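Local coordinates for protein phosphopantothenoylcysteine decarboxylase (Cryptococcus neoformans, PDB 6EOA) that binds flavin mononucleotide and, as a member of the flavin-containing cysteine decarboxylase superfamily, probably decarboxylates phosphopantothenoylcysteine on the route to coenzyme A, at residues 67-70 / 76-79; 122-127 / 160-165; 142-147 / 190-195; 199-204 / 223-228. All blocks are in the same frame, centred on the assembly; numbering follows the deposited sequence.

Interaction 1 (67-70 / 76-79). With FMN (flavin mononucleotide), chain B.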
# COMPACT_ATOMS: atom_id res chain seq x y z
N VAL A 67 19.65 -9.17 7.93
CA VAL A 67 18.34 -9.61 7.48
C VAL A 67 17.29 -8.52 7.61
O VAL A 67 17.16 -7.89 8.66
CB VAL A 67 17.87 -10.85 8.26
CG1 VAL A 67 16.48 -11.29 7.81
CG2 VAL A 67 18.88 -11.98 8.10
N VAL A 68 16.53 -8.30 6.54
CA VAL A 68 15.38 -7.41 6.57
C VAL A 68 14.10 -8.21 6.35
O VAL A 68 13.95 -8.87 5.32
CB VAL A 68 15.48 -6.31 5.51
CG1 VAL A 68 14.18 -5.49 5.46
CG2 VAL A 68 16.68 -5.42 5.79
N ALA A 69 13.19 -8.15 7.31
CA ALA A 69 11.96 -8.92 7.22
C ALA A 69 10.76 -8.00 7.07
O ALA A 69 10.57 -7.07 7.85
CB ALA A 69 11.79 -9.80 8.46
N THR A 70 9.95 -8.25 6.05
CA THR A 70 8.67 -7.58 5.94
C THR A 70 7.78 -8.12 7.05
O THR A 70 8.08 -9.17 7.62
CB THR A 70 8.01 -7.80 4.58
OG1 THR A 70 7.60 -9.17 4.47
CG2 THR A 70 8.99 -7.48 3.46
N PHE A 76 6.42 -16.40 9.36
CA PHE A 76 6.91 -17.70 8.92
C PHE A 76 8.17 -18.13 9.67
O PHE A 76 8.56 -19.30 9.62
CB PHE A 76 7.17 -17.69 7.41
CG PHE A 76 5.94 -17.38 6.60
CD1 PHE A 76 5.06 -18.39 6.25
CD2 PHE A 76 5.67 -16.09 6.18
CE1 PHE A 76 3.93 -18.12 5.50
CE2 PHE A 76 4.54 -15.81 5.43
CZ PHE A 76 3.67 -16.83 5.09
N TYR A 77 8.82 -17.19 10.36
CA TYR A 77 9.99 -17.51 11.16
C TYR A 77 10.27 -16.43 12.20
O TYR A 77 9.84 -15.29 12.06
CB TYR A 77 11.22 -17.72 10.27
CG TYR A 77 11.80 -16.46 9.67
CD1 TYR A 77 12.97 -15.89 10.18
CD2 TYR A 77 11.17 -15.82 8.61
CE1 TYR A 77 13.50 -14.73 9.63
CE2 TYR A 77 11.70 -14.66 8.06
CZ TYR A 77 12.85 -14.12 8.58
OH TYR A 77 13.37 -12.97 8.03
N SER A 78 11.01 -16.80 13.24
CA SER A 78 11.36 -15.89 14.32
C SER A 78 12.86 -15.67 14.41
O SER A 78 13.64 -16.33 13.72
CB SER A 78 10.83 -16.42 15.66
OG SER A 78 11.47 -17.64 15.99
N GLN A 79 13.27 -14.74 15.27
CA GLN A 79 14.68 -14.47 15.49
C GLN A 79 15.38 -15.71 16.05
O GLN A 79 16.53 -15.99 15.75
CB GLN A 79 14.87 -13.28 16.44
CG GLN A 79 16.30 -13.03 16.85
CD GLN A 79 17.14 -12.48 15.71
OE1 GLN A 79 16.79 -11.47 15.10
NE2 GLN A 79 18.24 -13.16 15.41
N1 FMN B . 2.24 -14.67 -1.22
C2 FMN B . 3.19 -15.05 -2.15
O2 FMN B . 3.48 -14.28 -3.08
N3 FMN B . 3.80 -16.28 -2.05
C4 FMN B . 3.48 -17.14 -1.02
O4 FMN B . 4.03 -18.24 -0.93
C4A FMN B . 2.52 -16.76 -0.08
N5 FMN B . 2.18 -17.61 0.96
C5A FMN B . 1.23 -17.22 1.89
C6 FMN B . 0.89 -18.07 2.94
C7 FMN B . -0.06 -17.68 3.88
C7M FMN B . -0.43 -18.60 5.01
C8 FMN B . -0.67 -16.43 3.77
C8M FMN B . -1.70 -15.99 4.76
C9 FMN B . -0.33 -15.59 2.72
C9A FMN B . 0.62 -15.98 1.78
N10 FMN B . 0.96 -15.13 0.74
C10 FMN B . 1.90 -15.52 -0.19
C1' FMN B . 0.30 -13.79 0.62
C2' FMN B . 1.18 -12.71 1.25
O2' FMN B . 1.68 -13.14 2.50
C3' FMN B . 0.39 -11.42 1.42
O3' FMN B . 0.13 -10.91 0.13
C4' FMN B . 1.19 -10.41 2.24
O4' FMN B . 0.36 -9.35 2.65
C5' FMN B . 2.35 -9.87 1.41
O5' FMN B . 3.21 -9.13 2.25
P FMN B . 4.74 -8.86 1.79
O1P FMN B . 4.75 -7.80 0.71
O2P FMN B . 5.40 -10.12 1.26
O3P FMN B . 5.50 -8.38 3.00
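At the C-terminal end of strand 63-69, where the parallel sheet opens into the flavin site, Tyr77 from the following loop lays its phenol against Val67 and Ala69. The hydroxyl end of the ring does the touching: OH lies 3.5 Å from CG1 of Val67 and 3.6 Å from CB of Ala69, two residues that face the same way from the alternating strand. Val67 and Tyr77 approach from opposite directions, and Ala69 sits oblique to the ring, with its CB 4.4 Å from Tyr77 CZ. The tyrosine's CG lies between its own backbone N and carbonyl carbon (chi1 73°), which swings the ring back over the strand its loop has just left. Although OH rests among methyl groups in a buried setting, it is satisfied by a hydrogen bond to Thr41 OG1 on the neighbouring strand 35-41. The residues flanking this packing reach the cofactor. Thr70 OG1 donates to phosphate oxygen O3P of FMN at 2.7 Å, while the Phe76 ring presents its edge to the flavin, CZ standing 3.7 Å from C6. A phosphate held just past a strand's C-terminal end is the arrangement expected of a Rossmann-like flavoprotein.

Interaction 2 (122-127 / 160-165). With FMN (flavin mononucleotide), chain C.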
# COMPACT_ATOMS: atom_id res chain seq x y z
N ILE A 122 19.65 6.98 9.62
CA ILE A 122 18.44 6.33 9.14
C ILE A 122 18.77 4.90 8.74
O ILE A 122 19.71 4.67 7.99
CB ILE A 122 17.84 7.08 7.94
CG1 ILE A 122 17.65 8.56 8.28
CG2 ILE A 122 16.53 6.44 7.51
CD1 ILE A 122 17.34 9.43 7.08
N LEU A 123 18.00 3.94 9.25
CA LEU A 123 18.35 2.53 9.12
C LEU A 123 18.51 2.06 7.67
O LEU A 123 19.51 1.42 7.34
CB LEU A 123 17.32 1.66 9.83
CG LEU A 123 17.60 0.15 9.79
CD1 LEU A 123 18.99 -0.15 10.36
CD2 LEU A 123 16.53 -0.63 10.54
N HIS A 124 17.55 2.37 6.81
CA HIS A 124 17.61 1.87 5.44
C HIS A 124 18.75 2.52 4.65
O HIS A 124 19.20 1.99 3.64
CB HIS A 124 16.26 2.06 4.71
CG HIS A 124 15.91 3.49 4.43
ND1 HIS A 124 15.00 4.19 5.18
CD2 HIS A 124 16.32 4.33 3.45
CE1 HIS A 124 14.87 5.41 4.69
NE2 HIS A 124 15.67 5.52 3.64
N ILE A 125 19.21 3.68 5.13
CA ILE A 125 20.39 4.32 4.55
C ILE A 125 21.65 3.58 5.00
O ILE A 125 22.53 3.29 4.20
CB ILE A 125 20.49 5.81 4.94
CG1 ILE A 125 19.30 6.59 4.37
CG2 ILE A 125 21.80 6.41 4.46
CD1 ILE A 125 19.15 6.46 2.86
N GLU A 126 21.72 3.28 6.30
CA GLU A 126 22.85 2.53 6.85
C GLU A 126 23.00 1.16 6.19
O GLU A 126 24.11 0.71 5.92
CB GLU A 126 22.70 2.36 8.36
CG GLU A 126 22.55 3.67 9.13
CD GLU A 126 23.78 4.56 9.03
OE1 GLU A 126 24.60 4.54 9.97
OE2 GLU A 126 23.91 5.28 8.02
N LEU A 127 21.87 0.51 5.92
CA LEU A 127 21.87 -0.81 5.31
C LEU A 127 22.30 -0.75 3.85
O LEU A 127 22.97 -1.65 3.36
CB LEU A 127 20.48 -1.45 5.43
CG LEU A 127 20.15 -2.06 6.80
CD1 LEU A 127 18.67 -2.36 6.91
CD2 LEU A 127 20.97 -3.32 7.03
N LEU A 160 15.52 -0.85 -0.87
CA LEU A 160 15.65 -1.11 -2.31
C LEU A 160 15.57 0.18 -3.12
O LEU A 160 16.33 0.37 -4.07
CB LEU A 160 14.57 -2.09 -2.77
CG LEU A 160 14.81 -3.55 -2.37
CD1 LEU A 160 13.52 -4.34 -2.41
CD2 LEU A 160 15.85 -4.18 -3.27
N ARG A 161 14.66 1.07 -2.73
CA ARG A 161 14.47 2.34 -3.43
C ARG A 161 15.68 3.25 -3.27
O ARG A 161 15.98 4.05 -4.15
CB ARG A 161 13.22 3.05 -2.92
CG ARG A 161 12.78 4.25 -3.76
CD ARG A 161 12.22 3.81 -5.11
NE ARG A 161 11.01 4.55 -5.46
CZ ARG A 161 11.00 5.79 -5.94
NH1 ARG A 161 12.15 6.43 -6.12
NH2 ARG A 161 9.85 6.39 -6.23
N ALA A 162 16.38 3.12 -2.15
CA ALA A 162 17.50 4.00 -1.83
C ALA A 162 18.83 3.50 -2.37
O ALA A 162 19.82 4.22 -2.32
CB ALA A 162 17.59 4.20 -0.33
N LEU A 163 18.86 2.27 -2.87
CA LEU A 163 20.11 1.67 -3.35
C LEU A 163 20.79 2.49 -4.44
O LEU A 163 20.14 3.22 -5.18
CB LEU A 163 19.86 0.26 -3.88
CG LEU A 163 19.66 -0.86 -2.86
CD1 LEU A 163 19.54 -2.18 -3.59
CD2 LEU A 163 20.80 -0.89 -1.86
N GLY A 164 22.11 2.36 -4.52
CA GLY A 164 22.86 2.89 -5.64
C GLY A 164 23.09 1.78 -6.64
O GLY A 164 23.04 0.60 -6.27
N PRO A 165 23.36 2.13 -7.91
CA PRO A 165 23.57 1.12 -8.96
C PRO A 165 24.82 0.29 -8.70
O PRO A 165 25.06 -0.71 -9.37
CB PRO A 165 23.72 1.96 -10.23
CG PRO A 165 24.20 3.28 -9.75
CD PRO A 165 23.55 3.50 -8.41
N1 FMN C . 11.54 9.12 2.30
C2 FMN C . 11.67 10.15 1.39
O2 FMN C . 11.17 10.04 0.27
N3 FMN C . 12.39 11.29 1.73
C4 FMN C . 12.96 11.41 2.98
O4 FMN C . 13.59 12.42 3.27
C4A FMN C . 12.83 10.37 3.90
N5 FMN C . 13.39 10.48 5.16
C5A FMN C . 13.25 9.45 6.07
C6 FMN C . 13.81 9.55 7.34
C7 FMN C . 13.67 8.52 8.26
C7M FMN C . 14.29 8.63 9.63
C8 FMN C . 12.95 7.38 7.91
C8M FMN C . 12.78 6.25 8.88
C9 FMN C . 12.38 7.28 6.65
C9A FMN C . 12.53 8.31 5.73
N10 FMN C . 11.96 8.20 4.47
C10 FMN C . 12.11 9.23 3.56
C1' FMN C . 11.19 6.98 4.09
C2' FMN C . 9.70 7.21 4.31
O2' FMN C . 9.46 7.84 5.55
C3' FMN C . 8.94 5.89 4.24
O3' FMN C . 9.00 5.43 2.91
C4' FMN C . 7.49 6.09 4.66
O4' FMN C . 6.87 4.84 4.89
C5' FMN C . 6.73 6.85 3.58
O5' FMN C . 5.46 7.23 4.08
P FMN C . 4.65 8.44 3.38
O1P FMN C . 4.08 7.94 2.07
O2P FMN C . 5.54 9.63 3.11
O3P FMN C . 3.54 8.85 4.31
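Ala162 meets two side chains of the helix beginning at Leu123, and its methyl group is the whole of its contribution. CB lies 4.0 Å from CD2 of His124, near the plane of the imidazole and at its edge, and 4.2 Å from CD1 of Ile125. The isoleucine starts off away from Ala162 but bends back: with chi2 at -56°, CD1 folds round to the alanine. On the histidine, CE1 carries a second edge contact, 3.7 Å from C9 of the FMN in chain C, so one imidazole bridges the Ala162 methyl and the dimethylbenzene part of the flavin. Ile122, at the N-cap position of the same helix, adds its branches to that ring system, CD1 being 3.5 Å from C6 and CG2 3.6 Å from C7. In this superfamily the flavin sits between subunits of a homotrimer, and this chain supplies one wall of a site whose other hydrogen bonds come largely from the third subunit (Ser140, Gly43, Thr70), with Cys152 O from this chain. Farther out, Met179 of the third subunit packs on both His124 and Ala162, and Asn176 of that subunit on Ile125, while Leu155 and Ser158 of helix 155-162 also touch His124. One residue before Ala162, Arg161 directs NE to the carbonyl of Gly150 and NH1 to Thr185 of the third subunit.

Interaction 3 (142-147 / 190-195). With FMN (flavin mononucleotide), chain B.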
# COMPACT_ATOMS: atom_id res chain seq x y z
N ASP A 142 3.32 -9.59 -3.82
CA ASP A 142 3.07 -8.25 -3.29
C ASP A 142 4.33 -7.39 -3.31
O ASP A 142 4.30 -6.25 -3.76
CB ASP A 142 2.52 -8.33 -1.86
CG ASP A 142 2.07 -6.97 -1.32
OD1 ASP A 142 1.24 -6.31 -1.99
OD2 ASP A 142 2.54 -6.57 -0.24
N LEU A 143 5.43 -7.95 -2.83
CA LEU A 143 6.68 -7.20 -2.77
C LEU A 143 7.16 -6.90 -4.19
O LEU A 143 7.66 -5.81 -4.46
CB LEU A 143 7.74 -7.96 -1.98
CG LEU A 143 9.11 -7.29 -1.88
CD1 LEU A 143 8.98 -5.88 -1.33
CD2 LEU A 143 10.03 -8.12 -1.01
N LEU A 144 7.00 -7.87 -5.08
CA LEU A 144 7.34 -7.69 -6.49
C LEU A 144 6.53 -6.54 -7.09
O LEU A 144 7.08 -5.68 -7.78
CB LEU A 144 7.09 -8.98 -7.28
CG LEU A 144 7.24 -8.84 -8.79
CD1 LEU A 144 8.66 -8.41 -9.16
CD2 LEU A 144 6.86 -10.13 -9.51
N ALA A 145 5.23 -6.53 -6.81
CA ALA A 145 4.35 -5.46 -7.28
C ALA A 145 4.74 -4.11 -6.67
O ALA A 145 4.74 -3.10 -7.37
CB ALA A 145 2.90 -5.80 -6.95
N LYS A 146 5.06 -4.10 -5.38
CA LYS A 146 5.46 -2.87 -4.72
C LYS A 146 6.77 -2.32 -5.28
O LYS A 146 6.90 -1.11 -5.49
CB LYS A 146 5.61 -3.08 -3.21
CG LYS A 146 4.30 -3.26 -2.46
CD LYS A 146 4.46 -2.79 -1.03
CE LYS A 146 3.81 -3.74 -0.04
NZ LYS A 146 2.32 -3.63 0.01
N ILE A 147 7.72 -3.21 -5.52
CA ILE A 147 9.01 -2.82 -6.11
C ILE A 147 8.81 -2.23 -7.50
O ILE A 147 9.34 -1.17 -7.82
CB ILE A 147 9.98 -4.02 -6.19
CG1 ILE A 147 10.40 -4.46 -4.79
CG2 ILE A 147 11.20 -3.66 -7.02
CD1 ILE A 147 11.12 -5.80 -4.76
N ALA A 190 9.39 -7.81 -15.72
CA ALA A 190 9.96 -7.02 -16.81
C ALA A 190 10.47 -5.67 -16.31
O ALA A 190 11.59 -5.28 -16.61
CB ALA A 190 8.92 -6.82 -17.91
N VAL A 191 9.63 -4.96 -15.56
CA VAL A 191 10.01 -3.69 -14.96
C VAL A 191 11.22 -3.86 -14.04
O VAL A 191 12.20 -3.13 -14.13
CB VAL A 191 8.84 -3.07 -14.16
CG1 VAL A 191 9.33 -1.92 -13.30
CG2 VAL A 191 7.74 -2.61 -15.10
N VAL A 192 11.14 -4.85 -13.16
CA VAL A 192 12.21 -5.13 -12.21
C VAL A 192 13.54 -5.48 -12.92
O VAL A 192 14.62 -5.09 -12.45
CB VAL A 192 11.77 -6.27 -11.26
CG1 VAL A 192 12.95 -6.98 -10.66
CG2 VAL A 192 10.86 -5.71 -10.18
N GLN A 193 13.45 -6.16 -14.05
CA GLN A 193 14.64 -6.63 -14.76
C GLN A 193 15.26 -5.58 -15.68
O GLN A 193 16.43 -5.22 -15.53
CB GLN A 193 14.30 -7.88 -15.59
CG GLN A 193 14.92 -9.15 -15.05
CD GLN A 193 14.46 -10.38 -15.80
OE1 GLN A 193 13.26 -10.63 -15.93
NE2 GLN A 193 15.41 -11.16 -16.31
N GLU A 194 14.48 -5.12 -16.64
CA GLU A 194 14.97 -4.17 -17.64
C GLU A 194 15.20 -2.78 -17.06
O GLU A 194 16.26 -2.18 -17.29
CB GLU A 194 13.99 -4.08 -18.82
CG GLU A 194 13.86 -5.37 -19.60
CD GLU A 194 12.52 -5.52 -20.31
OE1 GLU A 194 11.76 -4.52 -20.41
OE2 GLU A 194 12.22 -6.65 -20.77
N ASP A 195 14.22 -2.28 -16.32
CA ASP A 195 14.29 -0.92 -15.80
C ASP A 195 15.24 -0.79 -14.61
O ASP A 195 16.02 0.16 -14.53
CB ASP A 195 12.90 -0.43 -15.41
CG ASP A 195 11.95 -0.30 -16.59
OD1 ASP A 195 12.33 -0.71 -17.71
OD2 ASP A 195 10.82 0.21 -16.39
N1 FMN B . 2.24 -14.67 -1.22
C2 FMN B . 3.19 -15.05 -2.15
O2 FMN B . 3.48 -14.28 -3.08
N3 FMN B . 3.80 -16.28 -2.05
C4 FMN B . 3.48 -17.14 -1.02
O4 FMN B . 4.03 -18.24 -0.93
C4A FMN B . 2.52 -16.76 -0.08
N5 FMN B . 2.18 -17.61 0.96
C5A FMN B . 1.23 -17.22 1.89
C6 FMN B . 0.89 -18.07 2.94
C7 FMN B . -0.06 -17.68 3.88
C7M FMN B . -0.43 -18.60 5.01
C8 FMN B . -0.67 -16.43 3.77
C8M FMN B . -1.70 -15.99 4.76
C9 FMN B . -0.33 -15.59 2.72
C9A FMN B . 0.62 -15.98 1.78
N10 FMN B . 0.96 -15.13 0.74
C10 FMN B . 1.90 -15.52 -0.19
C1' FMN B . 0.30 -13.79 0.62
C2' FMN B . 1.18 -12.71 1.25
O2' FMN B . 1.68 -13.14 2.50
C3' FMN B . 0.39 -11.42 1.42
O3' FMN B . 0.13 -10.91 0.13
C4' FMN B . 1.19 -10.41 2.24
O4' FMN B . 0.36 -9.35 2.65
C5' FMN B . 2.35 -9.87 1.41
O5' FMN B . 3.21 -9.13 2.25
P FMN B . 4.74 -8.86 1.79
O1P FMN B . 4.75 -7.80 0.71
O2P FMN B . 5.40 -10.12 1.26
O3P FMN B . 5.50 -8.38 3.00
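With chi1 at 172°, Leu144 extends its CG trans to the main-chain nitrogen and carries CD1 to CG2 of Val192, 3.6 Å away. Ile147, one helical turn on, offers its CG2 branch to the same methyl at 3.8 Å; that branch is trans to N, whereas CG1 lies beside it. CG2 of Val192 thus touches two side chains of helix 141-149, each crossing the valine obliquely, Ile147 and Val192 being the closest CA pair of the two segments. His188 and Leu189 of helix 183-195 extend the packing along Leu144, and Tyr198 borders both Ile147 and Val192. Asp142 and Lys146 of the same helix 141-149 turn to the cofactor. There Asp142 OD2 stands 2.7 Å from O1P of the FMN phosphate, and Lys146 NZ makes a salt bridge with OD2 at 3.0 Å, weak as a hydrogen bond. NZ also pairs with Asp153 of the second subunit, and Asp142 OD1 accepts from Cys152 N of that subunit. Two oxygens so near each other suggest that one of the two acid groups holds a proton and donates it to the other, while the adjacent ammonium would probably temper their negative charge.

Interaction 4 (199-204 / 223-228)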
# COMPACT_ATOMS: atom_id res chain seq x y z
N LEU A 199 18.51 -8.85 -10.85
CA LEU A 199 18.66 -10.21 -11.37
C LEU A 199 17.57 -11.10 -10.80
O LEU A 199 17.31 -11.10 -9.59
CB LEU A 199 20.03 -10.77 -11.02
CG LEU A 199 21.22 -10.15 -11.74
CD1 LEU A 199 22.50 -10.82 -11.29
CD2 LEU A 199 21.06 -10.25 -13.25
N VAL A 200 16.92 -11.87 -11.66
CA VAL A 200 15.83 -12.73 -11.22
C VAL A 200 16.24 -14.19 -11.23
O VAL A 200 16.40 -14.80 -12.29
CB VAL A 200 14.57 -12.57 -12.10
CG1 VAL A 200 13.44 -13.45 -11.59
CG2 VAL A 200 14.14 -11.12 -12.14
N SER A 201 16.42 -14.76 -10.05
CA SER A 201 16.52 -16.21 -9.93
C SER A 201 15.10 -16.75 -9.97
O SER A 201 14.52 -17.09 -8.93
CB SER A 201 17.23 -16.61 -8.64
OG SER A 201 17.35 -18.02 -8.55
N GLY A 202 14.54 -16.81 -11.18
CA GLY A 202 13.16 -17.18 -11.40
C GLY A 202 12.80 -18.47 -10.70
O GLY A 202 13.68 -19.30 -10.45
N PRO A 203 11.51 -18.64 -10.37
CA PRO A 203 11.08 -19.79 -9.57
C PRO A 203 11.30 -21.11 -10.31
O PRO A 203 11.50 -21.10 -11.53
CB PRO A 203 9.59 -19.52 -9.36
CG PRO A 203 9.19 -18.72 -10.55
CD PRO A 203 10.37 -17.84 -10.85
N GLN A 204 11.26 -22.21 -9.58
CA GLN A 204 11.34 -23.53 -10.20
C GLN A 204 10.12 -23.74 -11.09
O GLN A 204 9.01 -23.32 -10.74
CB GLN A 204 11.42 -24.63 -9.13
CG GLN A 204 12.57 -24.45 -8.14
CD GLN A 204 12.65 -25.59 -7.14
OE1 GLN A 204 12.25 -26.71 -7.43
NE2 GLN A 204 13.17 -25.30 -5.95
N ARG A 223 19.59 -23.72 -1.03
CA ARG A 223 20.99 -24.10 -1.19
C ARG A 223 21.53 -23.52 -2.50
O ARG A 223 22.69 -23.12 -2.58
CB ARG A 223 21.16 -25.62 -1.17
CG ARG A 223 20.76 -26.24 0.15
CD ARG A 223 20.70 -27.76 0.06
NE ARG A 223 19.72 -28.31 0.99
CZ ARG A 223 18.47 -28.60 0.66
NH1 ARG A 223 18.03 -28.39 -0.58
NH2 ARG A 223 17.64 -29.09 1.58
N ASP A 224 20.68 -23.47 -3.52
CA ASP A 224 21.07 -22.86 -4.78
C ASP A 224 21.25 -21.36 -4.59
O ASP A 224 22.19 -20.78 -5.13
CB ASP A 224 20.03 -23.16 -5.86
CG ASP A 224 19.97 -24.63 -6.21
OD1 ASP A 224 20.99 -25.34 -6.02
OD2 ASP A 224 18.91 -25.09 -6.68
N ILE A 225 20.36 -20.75 -3.81
CA ILE A 225 20.48 -19.34 -3.47
C ILE A 225 21.82 -19.01 -2.84
O ILE A 225 22.48 -18.05 -3.22
CB ILE A 225 19.38 -18.89 -2.48
CG1 ILE A 225 18.00 -19.30 -2.99
CG2 ILE A 225 19.45 -17.39 -2.25
CD1 ILE A 225 17.62 -18.58 -4.24
N VAL A 226 22.22 -19.83 -1.87
CA VAL A 226 23.47 -19.61 -1.14
C VAL A 226 24.67 -19.69 -2.08
O VAL A 226 25.58 -18.86 -2.01
CB VAL A 226 23.65 -20.64 -0.00
CG1 VAL A 226 25.03 -20.52 0.61
CG2 VAL A 226 22.58 -20.43 1.06
N SER A 227 24.67 -20.68 -2.98
CA SER A 227 25.79 -20.85 -3.89
C SER A 227 25.79 -19.77 -4.97
O SER A 227 26.85 -19.42 -5.50
CB SER A 227 25.76 -22.25 -4.54
OG SER A 227 24.88 -22.29 -5.64
N LEU A 228 24.62 -19.24 -5.29
CA LEU A 228 24.55 -18.06 -6.16
C LEU A 228 25.24 -16.90 -5.46
O LEU A 228 26.03 -16.18 -6.06
CB LEU A 228 23.10 -17.69 -6.50
CG LEU A 228 22.27 -18.65 -7.36
CD1 LEU A 228 20.98 -17.98 -7.82
CD2 LEU A 228 23.07 -19.18 -8.55
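Ser201 and Leu228 make the main van der Waals contact between the segment following strand 199-200 and helix 222-237. The leucine reaches across with CD1, which lies 3.7 Å from Ser201 OG and 4.1 Å from its CB, so a methyl group rests alongside the serine side chain. A lighter touch comes from Ile225, one turn earlier on the helix, whose CD1 is 4.4 Å from the same OG. Ile225 is buried and Leu228 exposed, so the contact runs from the interior to the surface.

Polar bonds accompany this packing. Ser201 OG, set trans to its backbone N (chi1 -178°), is hydrogen-bonded to Thr220 OG1 in the loop leading to the helix; the hydroxyl that meets the two methyls thus has its hydrogen-bonding need met outside the two segments. On the helix, Ser227 OG donates to the carbonyl O of Asp224 at 3.1 Å, tilted 26° from the carbonyl plane. That oxygen also accepts from Leu228 N at 2.9 Å in the regular helical bond, and thus serves two donors.

In the backbone, Ser201 is the centre of an inverse gamma turn, closed by a weak bond from Gly202 N to Val200 O, which bends the chain as it leaves the sheet. Strand 199-200 is an edge strand of the parallel sheet within this chain, paired with 169-173, and Cys172 of that neighbour touches both Ser201 and Ile225, joining helix 222-237 to the edge of the sheet.

How the interactions relate
The four contacts are spread around one parallel sheet, and three of them touch bound flavin. Interactions 1 and 3 share the FMN of chain B and both approach its phosphate, the nearest atoms of the two interactions being about 5 Å apart, whereas interaction 2 meets the FMN of chain C, so a single chain serves two flavin sites of the trimer. Side chains link the contacts in sequence: Val68 CG2 lies 3.8 Å from Leu127 CD1 between interactions 1 and 2, Leu160 CD1 lies 3.7 Å from Ile147 CD1 between 2 and 3, and Gln193 CG lies 3.6 Å from Val200 CG2 between 3 and 4. Interaction 4 lies away from the cofactor, the Ile225 side chain being about 14 Å from a bound FMN.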